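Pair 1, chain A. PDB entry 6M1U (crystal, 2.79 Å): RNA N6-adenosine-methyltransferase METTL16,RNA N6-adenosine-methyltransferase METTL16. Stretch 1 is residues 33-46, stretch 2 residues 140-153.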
# COMPACT_ATOMS: atom_id res chain seq x y z
N VAL A 33 -0.33 -3.90 -10.35
CA VAL A 33 0.29 -5.08 -9.67
C VAL A 33 0.58 -4.70 -8.22
O VAL A 33 0.07 -5.39 -7.32
CB VAL A 33 1.57 -5.52 -10.40
CG1 VAL A 33 2.49 -6.31 -9.49
CG2 VAL A 33 1.25 -6.32 -11.66
N VAL A 34 1.36 -3.64 -8.02
CA VAL A 34 1.74 -3.16 -6.66
C VAL A 34 0.48 -3.03 -5.80
O VAL A 34 0.46 -3.59 -4.69
CB VAL A 34 2.50 -1.83 -6.73
CG1 VAL A 34 2.68 -1.20 -5.36
CG2 VAL A 34 3.84 -1.98 -7.43
N THR A 35 -0.53 -2.32 -6.31
CA THR A 35 -1.76 -2.11 -5.55
C THR A 35 -2.36 -3.42 -5.07
O THR A 35 -2.72 -3.56 -3.90
CB THR A 35 -2.77 -1.35 -6.39
OG1 THR A 35 -2.26 -0.03 -6.68
CG2 THR A 35 -4.10 -1.26 -5.66
N THR A 36 -2.47 -4.41 -5.97
CA THR A 36 -3.04 -5.68 -5.54
C THR A 36 -2.14 -6.41 -4.54
O THR A 36 -2.63 -7.29 -3.83
CB THR A 36 -3.33 -6.59 -6.72
OG1 THR A 36 -2.09 -7.11 -7.20
CG2 THR A 36 -4.01 -5.85 -7.85
N TRP A 37 -0.84 -6.07 -4.48
CA TRP A 37 -0.02 -6.60 -3.40
C TRP A 37 -0.27 -5.85 -2.10
O TRP A 37 -0.29 -6.45 -1.02
CB TRP A 37 1.46 -6.57 -3.75
CG TRP A 37 1.93 -7.74 -4.56
CD1 TRP A 37 2.44 -7.70 -5.84
CD2 TRP A 37 1.92 -9.11 -4.17
NE1 TRP A 37 2.76 -8.99 -6.26
CE2 TRP A 37 2.46 -9.86 -5.26
CE3 TRP A 37 1.54 -9.79 -3.01
CZ2 TRP A 37 2.59 -11.24 -5.21
CZ3 TRP A 37 1.68 -11.17 -2.97
CH2 TRP A 37 2.20 -11.88 -4.06
N ILE A 38 -0.46 -4.53 -2.16
CA ILE A 38 -0.90 -3.82 -0.96
C ILE A 38 -2.25 -4.36 -0.50
O ILE A 38 -2.50 -4.54 0.70
CB ILE A 38 -0.93 -2.30 -1.19
CG1 ILE A 38 0.47 -1.79 -1.49
CG2 ILE A 38 -1.40 -1.61 0.04
CD1 ILE A 38 0.50 -0.38 -2.04
N GLU A 39 -3.15 -4.66 -1.44
CA GLU A 39 -4.45 -5.21 -1.07
C GLU A 39 -4.29 -6.55 -0.37
O GLU A 39 -4.98 -6.83 0.62
CB GLU A 39 -5.34 -5.35 -2.31
CG GLU A 39 -5.87 -4.04 -2.84
CD GLU A 39 -6.55 -4.15 -4.20
OE1 GLU A 39 -6.38 -5.16 -4.92
OE2 GLU A 39 -7.27 -3.19 -4.56
N LYS A 40 -3.35 -7.38 -0.84
CA LYS A 40 -3.06 -8.63 -0.16
C LYS A 40 -2.54 -8.37 1.26
O LYS A 40 -2.97 -9.01 2.22
CB LYS A 40 -2.04 -9.44 -0.97
CG LYS A 40 -2.20 -10.95 -0.88
CD LYS A 40 -1.50 -11.52 0.32
CE LYS A 40 -2.15 -12.84 0.74
NZ LYS A 40 -1.24 -13.66 1.61
N ILE A 41 -1.63 -7.41 1.40
CA ILE A 41 -1.03 -7.14 2.70
C ILE A 41 -2.07 -6.65 3.69
O ILE A 41 -2.04 -6.99 4.88
CB ILE A 41 0.11 -6.12 2.53
CG1 ILE A 41 1.27 -6.76 1.78
CG2 ILE A 41 0.49 -5.49 3.89
CD1 ILE A 41 2.18 -5.79 1.17
N LEU A 42 -2.99 -5.80 3.22
CA LEU A 42 -3.98 -5.22 4.12
C LEU A 42 -4.99 -6.26 4.55
O LEU A 42 -5.27 -6.40 5.74
CB LEU A 42 -4.68 -4.01 3.48
CG LEU A 42 -3.74 -2.84 3.20
CD1 LEU A 42 -4.41 -1.70 2.44
CD2 LEU A 42 -3.14 -2.34 4.47
N THR A 43 -5.54 -7.04 3.59
CA THR A 43 -6.53 -8.05 3.99
C THR A 43 -5.93 -9.00 5.02
O THR A 43 -6.62 -9.39 5.97
CB THR A 43 -7.06 -8.87 2.80
OG1 THR A 43 -5.97 -9.60 2.24
CG2 THR A 43 -7.68 -8.01 1.73
N ASP A 44 -4.65 -9.34 4.88
CA ASP A 44 -3.99 -10.19 5.86
C ASP A 44 -4.01 -9.57 7.25
O ASP A 44 -4.12 -10.30 8.24
CB ASP A 44 -2.55 -10.49 5.42
CG ASP A 44 -2.48 -11.41 4.18
OD1 ASP A 44 -3.55 -11.91 3.73
OD2 ASP A 44 -1.35 -11.62 3.65
N LEU A 45 -3.94 -8.24 7.34
CA LEU A 45 -4.13 -7.54 8.61
C LEU A 45 -5.60 -7.38 8.99
O LEU A 45 -5.90 -6.76 10.02
CB LEU A 45 -3.47 -6.16 8.59
CG LEU A 45 -2.05 -6.01 8.01
CD1 LEU A 45 -1.50 -4.60 8.27
CD2 LEU A 45 -1.09 -7.09 8.51
N LYS A 46 -6.52 -7.92 8.19
CA LYS A 46 -7.95 -7.71 8.38
C LYS A 46 -8.27 -6.21 8.49
O LYS A 46 -9.17 -5.77 9.21
CB LYS A 46 -8.45 -8.53 9.59
CG LYS A 46 -8.07 -10.03 9.44
CD LYS A 46 -9.06 -10.98 10.10
CE LYS A 46 -8.34 -12.05 10.97
NZ LYS A 46 -9.20 -12.65 12.10
N GLN A 140 3.23 4.15 11.12
CA GLN A 140 3.35 2.75 11.54
C GLN A 140 2.84 1.81 10.45
O GLN A 140 3.52 0.86 10.06
CB GLN A 140 2.63 2.53 12.88
CG GLN A 140 3.43 2.93 14.14
CD GLN A 140 2.75 2.54 15.47
OE1 GLN A 140 1.80 1.74 15.49
NE2 GLN A 140 3.23 3.11 16.58
N LEU A 141 1.64 2.10 9.92
CA LEU A 141 1.06 1.27 8.87
C LEU A 141 1.84 1.37 7.57
O LEU A 141 2.02 0.37 6.86
CB LEU A 141 -0.39 1.71 8.64
CG LEU A 141 -1.21 0.93 7.62
CD1 LEU A 141 -1.07 -0.54 7.95
CD2 LEU A 141 -2.67 1.39 7.67
N CYS A 142 2.31 2.58 7.24
CA CYS A 142 3.08 2.78 6.01
C CYS A 142 4.42 2.09 6.10
O CYS A 142 4.84 1.41 5.15
CB CYS A 142 3.27 4.27 5.75
SG CYS A 142 4.22 4.60 4.24
N THR A 143 5.13 2.27 7.22
CA THR A 143 6.38 1.55 7.41
C THR A 143 6.15 0.05 7.37
O THR A 143 7.00 -0.69 6.86
CB THR A 143 7.05 1.95 8.73
OG1 THR A 143 7.11 3.37 8.82
CG2 THR A 143 8.47 1.42 8.79
N TYR A 144 5.01 -0.42 7.88
CA TYR A 144 4.76 -1.86 7.86
C TYR A 144 4.55 -2.34 6.44
O TYR A 144 5.19 -3.30 6.00
CB TYR A 144 3.58 -2.23 8.74
CG TYR A 144 3.19 -3.68 8.56
CD1 TYR A 144 3.95 -4.69 9.13
CD2 TYR A 144 2.06 -4.03 7.82
CE1 TYR A 144 3.60 -6.03 8.96
CE2 TYR A 144 1.72 -5.36 7.63
CZ TYR A 144 2.48 -6.36 8.21
OH TYR A 144 2.13 -7.69 8.03
N ILE A 145 3.66 -1.67 5.69
CA ILE A 145 3.33 -2.10 4.33
C ILE A 145 4.58 -2.15 3.46
O ILE A 145 4.90 -3.18 2.86
CB ILE A 145 2.26 -1.18 3.72
CG1 ILE A 145 0.91 -1.40 4.41
CG2 ILE A 145 2.21 -1.38 2.18
CD1 ILE A 145 -0.09 -0.24 4.27
N ARG A 146 5.29 -1.02 3.37
CA ARG A 146 6.53 -0.96 2.61
C ARG A 146 7.50 -2.04 3.06
O ARG A 146 8.21 -2.63 2.24
CB ARG A 146 7.14 0.43 2.75
CG ARG A 146 8.43 0.65 2.00
CD ARG A 146 8.88 2.08 2.18
NE ARG A 146 10.11 2.37 1.45
CZ ARG A 146 10.59 3.60 1.30
NH1 ARG A 146 9.92 4.63 1.81
NH2 ARG A 146 11.73 3.81 0.63
N ASN A 147 7.53 -2.34 4.37
CA ASN A 147 8.36 -3.44 4.84
C ASN A 147 7.84 -4.76 4.30
O ASN A 147 8.61 -5.58 3.79
CB ASN A 147 8.43 -3.45 6.37
CG ASN A 147 9.49 -2.49 6.93
OD1 ASN A 147 10.07 -1.66 6.19
ND2 ASN A 147 9.75 -2.58 8.23
N GLN A 148 6.53 -4.96 4.35
CA GLN A 148 5.95 -6.19 3.82
C GLN A 148 6.27 -6.36 2.34
O GLN A 148 6.55 -7.47 1.89
CB GLN A 148 4.44 -6.22 4.08
CG GLN A 148 3.91 -7.62 4.31
CD GLN A 148 4.59 -8.32 5.48
OE1 GLN A 148 4.45 -7.91 6.63
NE2 GLN A 148 5.33 -9.38 5.19
N ILE A 149 6.25 -5.26 1.57
CA ILE A 149 6.55 -5.34 0.14
C ILE A 149 7.92 -5.95 -0.07
O ILE A 149 8.11 -6.85 -0.89
CB ILE A 149 6.47 -3.97 -0.55
CG1 ILE A 149 5.02 -3.62 -0.91
CG2 ILE A 149 7.36 -3.95 -1.79
CD1 ILE A 149 4.90 -2.30 -1.67
N PHE A 150 8.90 -5.48 0.69
CA PHE A 150 10.26 -5.91 0.42
C PHE A 150 10.52 -7.31 0.96
O PHE A 150 11.36 -8.01 0.40
CB PHE A 150 11.25 -4.87 0.94
CG PHE A 150 11.34 -3.65 0.05
CD1 PHE A 150 12.09 -3.69 -1.12
CD2 PHE A 150 10.61 -2.50 0.35
CE1 PHE A 150 12.14 -2.59 -1.96
CE2 PHE A 150 10.66 -1.39 -0.48
CZ PHE A 150 11.42 -1.44 -1.63
N ARG A 151 9.79 -7.77 1.96
CA ARG A 151 9.89 -9.19 2.26
C ARG A 151 9.47 -10.03 1.06
O ARG A 151 10.19 -10.96 0.67
CB ARG A 151 9.08 -9.53 3.51
CG ARG A 151 9.69 -8.90 4.75
CD ARG A 151 9.33 -9.64 6.02
NE ARG A 151 10.34 -10.64 6.37
CZ ARG A 151 10.34 -11.32 7.52
NH1 ARG A 151 9.38 -11.10 8.42
NH2 ARG A 151 11.30 -12.22 7.75
N LEU A 152 8.34 -9.68 0.42
CA LEU A 152 7.88 -10.39 -0.77
C LEU A 152 8.96 -10.44 -1.85
O LEU A 152 9.13 -11.46 -2.53
CB LEU A 152 6.61 -9.74 -1.32
CG LEU A 152 5.28 -9.75 -0.56
CD1 LEU A 152 4.36 -8.70 -1.16
CD2 LEU A 152 4.64 -11.11 -0.62
N VAL A 153 9.69 -9.34 -2.04
CA VAL A 153 10.66 -9.27 -3.13
C VAL A 153 11.94 -10.06 -2.82
O VAL A 153 12.64 -10.45 -3.76
CB VAL A 153 10.93 -7.79 -3.47
CG1 VAL A 153 12.30 -7.60 -4.09
CG2 VAL A 153 9.89 -7.30 -4.43

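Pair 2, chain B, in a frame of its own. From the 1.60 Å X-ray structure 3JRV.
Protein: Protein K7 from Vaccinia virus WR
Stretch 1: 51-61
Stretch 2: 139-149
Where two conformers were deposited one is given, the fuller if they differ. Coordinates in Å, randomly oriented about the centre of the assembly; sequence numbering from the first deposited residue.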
# COMPACT_ATOMS: atom_id res chain seq x y z
N GLY B 51 0.03 -9.22 11.43
CA GLY B 51 -0.50 -8.70 12.68
C GLY B 51 -1.63 -7.70 12.48
O GLY B 51 -2.09 -7.46 11.35
N ARG B 52 -2.05 -7.08 13.58
CA ARG B 52 -3.18 -6.14 13.55
C ARG B 52 -2.89 -4.91 12.71
O ARG B 52 -3.82 -4.32 12.17
CB ARG B 52 -3.66 -5.75 14.98
CG ARG B 52 -4.25 -6.93 15.77
CD ARG B 52 -4.77 -6.52 17.17
NE ARG B 52 -6.00 -5.74 17.00
CZ ARG B 52 -6.34 -4.65 17.70
NH1 ARG B 52 -5.55 -4.18 18.65
NH2 ARG B 52 -7.48 -4.02 17.44
N LEU B 53 -1.62 -4.49 12.62
CA LEU B 53 -1.26 -3.30 11.84
C LEU B 53 -1.52 -3.53 10.34
O LEU B 53 -2.24 -2.76 9.69
CB LEU B 53 0.20 -2.92 12.11
CG LEU B 53 0.78 -1.75 11.32
CD1 LEU B 53 -0.06 -0.48 11.56
CD2 LEU B 53 2.25 -1.57 11.71
N TYR B 54 -0.96 -4.60 9.80
CA TYR B 54 -1.26 -4.98 8.40
C TYR B 54 -2.74 -5.20 8.19
O TYR B 54 -3.27 -4.77 7.17
CB TYR B 54 -0.48 -6.24 8.01
CG TYR B 54 0.86 -5.98 7.38
CD1 TYR B 54 1.67 -4.93 7.78
CD2 TYR B 54 1.38 -6.90 6.47
CE1 TYR B 54 2.98 -4.76 7.27
CE2 TYR B 54 2.63 -6.71 5.91
CZ TYR B 54 3.42 -5.65 6.28
OH TYR B 54 4.68 -5.59 5.74
N LYS B 55 -3.42 -5.87 9.11
CA LYS B 55 -4.89 -6.09 8.96
C LYS B 55 -5.61 -4.74 8.85
O LYS B 55 -6.53 -4.59 8.05
CB LYS B 55 -5.43 -6.95 10.11
CG LYS B 55 -5.05 -8.43 9.90
CD LYS B 55 -5.55 -9.30 11.03
CE LYS B 55 -5.08 -10.73 10.83
NZ LYS B 55 -5.07 -11.38 12.15
N GLU B 56 -5.19 -3.74 9.66
CA GLU B 56 -5.82 -2.42 9.54
C GLU B 56 -5.60 -1.81 8.17
O GLU B 56 -6.54 -1.24 7.58
CB GLU B 56 -5.28 -1.44 10.59
CG GLU B 56 -6.00 -1.39 11.91
CD GLU B 56 -7.53 -1.47 11.87
OE1 GLU B 56 -8.30 -0.63 11.30
OE2 GLU B 56 -7.98 -2.33 12.61
N LEU B 57 -4.37 -1.93 7.64
CA LEU B 57 -4.08 -1.41 6.29
C LEU B 57 -4.91 -2.15 5.25
O LEU B 57 -5.38 -1.52 4.28
CB LEU B 57 -2.58 -1.50 5.94
CG LEU B 57 -1.71 -0.68 6.93
CD1 LEU B 57 -0.22 -0.91 6.53
CD2 LEU B 57 -2.05 0.78 6.79
N MSE B 58 -5.13 -3.46 5.45
CA MSE B 58 -5.89 -4.23 4.46
C MSE B 58 -7.34 -3.75 4.36
O MSE B 58 -7.98 -3.90 3.31
CB MSE B 58 -5.85 -5.73 4.82
CG MSE B 58 -4.44 -6.19 4.60
SE MSE B 58 -4.12 -7.98 5.30
CE MSE B 58 -4.87 -8.74 3.77
N LYS B 59 -7.87 -3.21 5.47
CA LYS B 59 -9.23 -2.62 5.42
C LYS B 59 -9.36 -1.43 4.46
O LYS B 59 -10.48 -1.08 4.06
CB LYS B 59 -9.69 -2.19 6.82
CG LYS B 59 -9.89 -3.41 7.71
CD LYS B 59 -10.26 -3.02 9.14
CE LYS B 59 -10.05 -4.15 10.11
NZ LYS B 59 -10.54 -3.67 11.44
N PHE B 60 -8.24 -0.86 4.05
CA PHE B 60 -8.28 0.27 3.10
C PHE B 60 -8.69 -0.25 1.70
O PHE B 60 -9.11 0.55 0.86
CB PHE B 60 -6.95 1.01 2.99
CG PHE B 60 -6.55 1.74 4.26
CD1 PHE B 60 -7.45 1.89 5.33
CD2 PHE B 60 -5.26 2.25 4.35
CE1 PHE B 60 -7.08 2.60 6.50
CE2 PHE B 60 -4.83 2.91 5.51
CZ PHE B 60 -5.77 3.11 6.58
N ASP B 61 -8.65 -1.57 1.49
CA ASP B 61 -9.24 -2.12 0.26
C ASP B 61 -10.73 -1.70 0.16
O ASP B 61 -11.19 -1.30 -0.93
CB ASP B 61 -9.14 -3.66 0.21
CG ASP B 61 -7.69 -4.19 0.03
OD1 ASP B 61 -6.70 -3.42 0.07
OD2 ASP B 61 -7.59 -5.42 -0.21
N ILE B 139 -2.26 12.10 9.51
CA ILE B 139 -3.60 11.56 9.39
C ILE B 139 -3.51 10.03 9.62
O ILE B 139 -4.31 9.44 10.35
CB ILE B 139 -4.21 11.85 8.01
CG1 ILE B 139 -4.61 13.33 7.95
CG2 ILE B 139 -5.45 10.94 7.76
CD1 ILE B 139 -4.88 13.81 6.56
N LEU B 140 -2.60 9.39 8.91
CA LEU B 140 -2.49 7.94 8.96
C LEU B 140 -2.10 7.44 10.36
O LEU B 140 -2.75 6.55 10.91
CB LEU B 140 -1.52 7.42 7.90
CG LEU B 140 -1.38 5.90 7.90
CD1 LEU B 140 -2.73 5.20 7.72
CD2 LEU B 140 -0.35 5.47 6.85
N ILE B 141 -1.07 8.03 10.95
CA ILE B 141 -0.62 7.47 12.24
C ILE B 141 -1.65 7.71 13.35
O ILE B 141 -1.85 6.85 14.18
CB ILE B 141 0.76 7.95 12.67
CG1 ILE B 141 1.23 7.10 13.85
CG2 ILE B 141 0.76 9.44 13.01
CD1 ILE B 141 2.74 7.25 14.08
N LEU B 142 -2.35 8.86 13.31
CA LEU B 142 -3.36 9.11 14.34
C LEU B 142 -4.51 8.10 14.19
O LEU B 142 -5.06 7.61 15.17
CB LEU B 142 -3.90 10.55 14.24
CG LEU B 142 -2.81 11.56 14.58
CD1 LEU B 142 -3.25 12.99 14.33
CD2 LEU B 142 -2.18 11.35 15.99
N PHE B 143 -4.89 7.82 12.94
CA PHE B 143 -5.94 6.87 12.69
C PHE B 143 -5.53 5.47 13.19
O PHE B 143 -6.32 4.78 13.84
CB PHE B 143 -6.28 6.83 11.19
CG PHE B 143 -7.25 5.76 10.85
CD1 PHE B 143 -8.64 5.97 10.93
CD2 PHE B 143 -6.79 4.52 10.39
CE1 PHE B 143 -9.56 4.96 10.59
CE2 PHE B 143 -7.72 3.49 10.05
CZ PHE B 143 -9.09 3.71 10.17
N LEU B 144 -4.32 5.05 12.82
CA LEU B 144 -3.88 3.72 13.22
C LEU B 144 -3.75 3.62 14.74
O LEU B 144 -4.17 2.61 15.31
CB LEU B 144 -2.55 3.37 12.56
CG LEU B 144 -2.64 3.25 11.03
CD1 LEU B 144 -1.21 3.11 10.47
CD2 LEU B 144 -3.49 2.02 10.67
N GLU B 145 -3.22 4.65 15.41
CA GLU B 145 -3.13 4.60 16.88
C GLU B 145 -4.50 4.48 17.53
O GLU B 145 -4.73 3.70 18.44
CB GLU B 145 -2.35 5.82 17.40
CG GLU B 145 -0.84 5.75 17.01
CD GLU B 145 -0.04 6.99 17.32
OE1 GLU B 145 -0.57 8.12 17.26
OE2 GLU B 145 1.19 6.83 17.50
N LYS B 146 -5.46 5.23 17.00
CA LYS B 146 -6.80 5.14 17.55
C LYS B 146 -7.42 3.73 17.38
O LYS B 146 -8.00 3.18 18.30
CB LYS B 146 -7.67 6.25 16.95
CG LYS B 146 -9.16 5.95 17.02
CD LYS B 146 -9.98 6.88 16.13
CE LYS B 146 -9.63 6.71 14.64
NZ LYS B 146 -9.90 7.99 13.88
N LYS B 147 -7.16 3.08 16.25
CA LYS B 147 -7.69 1.74 16.02
C LYS B 147 -6.95 0.70 16.85
O LYS B 147 -7.54 -0.30 17.24
CB LYS B 147 -7.62 1.37 14.52
CG LYS B 147 -8.55 2.24 13.67
CD LYS B 147 -10.00 1.81 13.87
CE LYS B 147 -10.93 2.46 12.87
NZ LYS B 147 -11.45 3.73 13.45
N LEU B 148 -5.65 0.91 17.06
CA LEU B 148 -4.78 -0.16 17.60
C LEU B 148 -4.40 0.03 19.07
O LEU B 148 -3.83 -0.89 19.70
CB LEU B 148 -3.51 -0.26 16.75
CG LEU B 148 -3.70 -0.55 15.27
CD1 LEU B 148 -2.35 -0.46 14.56
CD2 LEU B 148 -4.25 -2.01 15.21
N ASN B 149 -4.77 1.19 19.63
CA ASN B 149 -4.54 1.45 21.08
C ASN B 149 -5.07 0.37 22.02
O ASN B 149 -4.51 0.16 23.12
CB ASN B 149 -5.13 2.81 21.51
CG ASN B 149 -4.21 3.97 21.22
OD1 ASN B 149 -3.02 3.78 20.95
ND2 ASN B 149 -4.76 5.22 21.25
OXT ASN B 149 -6.09 -0.30 21.77
O HOH W 1 -7.37 -1.86 19.76
O HOH W 2 -5.26 -3.09 21.59

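In both pairs two helices cross steeply, their N-to-C directions 113° apart in pair 1 and 119° in pair 2, with axes approaching to 10.2 and 10.7 Å. The N, CA and C atoms of 14 central residues superpose to 0.4 Å. The register is also shared: A:Ile41 matches B:Glu56 and A:Ile145 matches B:Leu144, and these residues face one another in both pairs, CA to CA 6.9 Å in pair 1 and 7.4 Å in pair 2. Neither contact contains a direct hydrogen bond between its helices, so packing dominates both.

The central knob shows the sharpest difference. A:Ile41 sits among A:Tyr144, A:Ile145, A:Gln148 and A:Leu152; its CD1 lies 3.7 Å from A:Gln148 CB and its CG2 3.9 Å from A:Tyr144 CE2. A branched aliphatic chain suits such a hole because it fills the space and demands no polar partner. In pair 2 the knob is B:Glu56, among B:Phe143, B:Leu144, B:Lys147 and B:Leu148. Its methylenes do the apolar work, CB 3.9 Å from B:Leu144 CD2 and CG 3.8 Å from B:Leu148 CD2, while its carboxylate gains a salt bridge within its own stretch, B:Lys59 NZ to B:Glu56 OE2 at 3.1 Å.

Around the knob, isoleucine in pair 1 and leucine in pair 2 occupy matched places, both supplying apolar bulk of similar size. A:Ile38 matches B:Leu53: A:Ile38 CG1 lies 4.1 Å from A:Ile145 CG2, and B:Leu53 CD1 3.9 Å from B:Leu144 CD1. A:Leu42 and B:Leu57 nearly coincide and share the m, t rotamer.

At one end, A:Leu45 and B:Phe60 meet the matched aromatics A:Tyr144 and B:Phe143, both with chi1 t. A:Leu45 CD1 approaches A:Tyr144 CE2 to 3.4 Å; in pair 2 B:Phe60 CE1 lies 3.7 Å from B:Phe143 CE2, the ring planes inclined at 48°. Each also reaches the matched leucine a turn earlier: A:Leu45 CD1 is 4.1 Å from A:Leu141 CD1, and B:Phe60 CE2 is 3.8 Å from B:Leu140 CD1.

Towards the other end A:Trp37 matches B:Arg52. The indole offers a large apolar surface, its CE3 3.5 Å from A:Leu152 CD1. The arginine combines two roles: its CB packs 3.8 Å from B:Leu148 CD2, which also lies over one face of the guanidinium, and its NH1 donates to water 1 at 3.2 Å. Long and amphipathic, arginine can cover a leucine while keeping its charge in solvent.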